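Local coordinates for hypothetical Protein CD630_05490 (Peptoclostridium difficile, PDB 6N7M) that is of unknown function but is probably made with a signal peptide and exported, and is seen here as a two-chain assembly of small helical subunits, at residues E38-H43 against L84-P89. Residues are numbered along the deposited sequence; the frame is centred on the assembly and turned at random.
Sequences EEYAKH and LKIMKP
I86 lays its CD1 methyl over one face of the Y40 ring, 3.8 Å from the ring centroid and only 20° off the ring normal, a CH-pi contact. The methyl sits toward the CE2 and CZ rim: CE2 of Y40 lies 3.6 Å from CD1 of I86, and CG2 of I86 lies 3.9 Å from CE1 of Y40. Isoleucine suits this place because both branches of its forked side chain can approach from the same side of the ring, CD1 over the face and CG2 above and just beyond the CE1 edge. Y40 meets it by holding CG anti to its own backbone N (chi1 -160°), which swings the ring off helix 37-51 toward the 84-89 loop; the ring is buried, and its hydroxyl makes a weak hydrogen bond to E75. In the fold, helices 37-51 and 62-82 form a helical hairpin, and the chain leaving the second helix runs back past the start of the first. Y35 meets the Y40 ring with its plane at about 60°, and from helix 62-82 M72 packs against Y40 and I79 against I86. The E39 and K88 pair is looser and more polar. Here the lysine's aliphatic chain crosses the glutamate at about a right angle, and CE of K88 lies 3.4 Å from OE1 of E39. A bend at chi4 turns the ammonium aside, leaving NZ of K88 4.8 Å from OE2 of E39, a separation at which opposite charges probably attract without forming a salt bridge. Both residues are partly exposed, as suits long charged chains.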
# COMPACT_ATOMS: atom_id res chain seq x y z
N GLU A 38 14.34 -0.98 -4.87
CA GLU A 38 14.71 0.43 -4.56
C GLU A 38 13.50 1.20 -4.03
O GLU A 38 13.68 1.97 -3.07
CB GLU A 38 15.26 1.12 -5.80
CG GLU A 38 15.53 2.60 -5.63
CD GLU A 38 16.35 3.20 -6.77
OE1 GLU A 38 17.22 2.49 -7.32
OE2 GLU A 38 16.09 4.36 -7.12
N GLU A 39 12.35 1.05 -4.69
CA GLU A 39 11.13 1.78 -4.29
C GLU A 39 10.71 1.37 -2.88
O GLU A 39 10.37 2.26 -2.08
CB GLU A 39 10.01 1.49 -5.28
CG GLU A 39 10.13 2.19 -6.61
CD GLU A 39 9.07 1.76 -7.62
OE1 GLU A 39 8.42 0.67 -7.43
OE2 GLU A 39 8.89 2.50 -8.61
N TYR A 40 10.77 0.07 -2.58
CA TYR A 40 10.29 -0.38 -1.27
C TYR A 40 11.29 0.01 -0.18
O TYR A 40 10.87 0.36 0.94
CB TYR A 40 10.03 -1.87 -1.30
CG TYR A 40 9.12 -2.34 -0.20
CD1 TYR A 40 7.81 -1.90 -0.10
CD2 TYR A 40 9.57 -3.27 0.73
CE1 TYR A 40 6.98 -2.33 0.91
CE2 TYR A 40 8.74 -3.72 1.74
CZ TYR A 40 7.44 -3.26 1.83
OH TYR A 40 6.60 -3.72 2.80
N ALA A 41 12.57 -0.03 -0.53
CA ALA A 41 13.60 0.40 0.45
C ALA A 41 13.34 1.87 0.78
O ALA A 41 13.43 2.23 1.96
CB ALA A 41 14.98 0.19 -0.12
N LYS A 42 12.98 2.68 -0.24
CA LYS A 42 12.74 4.13 -0.00
C LYS A 42 11.49 4.32 0.86
O LYS A 42 11.49 5.22 1.77
CB LYS A 42 12.58 4.88 -1.32
CG LYS A 42 12.56 6.40 -1.16
CD LYS A 42 12.31 7.14 -2.47
CE LYS A 42 13.37 6.92 -3.53
NZ LYS A 42 12.99 7.58 -4.80
N HIS A 43 10.46 3.53 0.57
CA HIS A 43 9.19 3.61 1.33
C HIS A 43 9.46 3.30 2.81
O HIS A 43 8.95 4.07 3.71
CB HIS A 43 8.14 2.71 0.65
CG HIS A 43 6.89 2.57 1.44
ND1 HIS A 43 6.02 3.62 1.62
CD2 HIS A 43 6.37 1.53 2.10
CE1 HIS A 43 5.04 3.23 2.41
NE2 HIS A 43 5.22 1.96 2.70
N LEU A 84 9.67 -11.64 -4.45
CA LEU A 84 8.36 -11.29 -3.82
C LEU A 84 7.76 -10.05 -4.49
O LEU A 84 8.48 -9.08 -4.76
CB LEU A 84 8.55 -11.10 -2.31
CG LEU A 84 7.28 -10.71 -1.56
CD1 LEU A 84 6.26 -11.85 -1.58
CD2 LEU A 84 7.56 -10.31 -0.13
N LYS A 85 6.49 -10.15 -4.88
CA LYS A 85 5.72 -9.07 -5.51
C LYS A 85 4.85 -8.43 -4.42
O LYS A 85 3.94 -9.10 -3.91
CB LYS A 85 4.88 -9.63 -6.67
CG LYS A 85 5.66 -10.37 -7.76
CD LYS A 85 6.65 -9.51 -8.49
CE LYS A 85 7.52 -10.28 -9.46
NZ LYS A 85 8.45 -11.20 -8.76
N ILE A 86 5.25 -7.26 -3.95
CA ILE A 86 4.50 -6.49 -2.91
C ILE A 86 3.68 -5.48 -3.68
O ILE A 86 4.28 -4.62 -4.33
CB ILE A 86 5.46 -5.82 -1.91
CG1 ILE A 86 6.35 -6.87 -1.24
CG2 ILE A 86 4.68 -4.99 -0.88
CD1 ILE A 86 7.38 -6.30 -0.31
N MSE A 87 2.36 -5.63 -3.65
CA MSE A 87 1.50 -4.73 -4.43
C MSE A 87 1.76 -3.27 -4.07
O MSE A 87 1.83 -2.94 -2.87
CB MSE A 87 0.02 -5.06 -4.23
CG MSE A 87 -0.86 -4.16 -5.04
SE MSE A 87 -2.69 -4.76 -4.88
CE MSE A 87 -3.03 -4.86 -2.96
N LYS A 88 1.91 -2.44 -5.10
CA LYS A 88 2.21 -0.99 -4.92
C LYS A 88 0.91 -0.21 -4.94
O LYS A 88 -0.00 -0.57 -5.69
CB LYS A 88 3.15 -0.53 -6.04
CG LYS A 88 3.79 0.82 -5.89
CD LYS A 88 4.81 1.11 -6.98
CE LYS A 88 5.55 2.41 -6.76
NZ LYS A 88 4.62 3.57 -6.77
N PRO A 89 0.75 0.85 -4.12
CA PRO A 89 -0.46 1.66 -4.18
C PRO A 89 -0.58 2.29 -5.58
O PRO A 89 0.45 2.57 -6.21
CB PRO A 89 -0.26 2.75 -3.12
CG PRO A 89 0.86 2.24 -2.23
CD PRO A 89 1.70 1.32 -3.10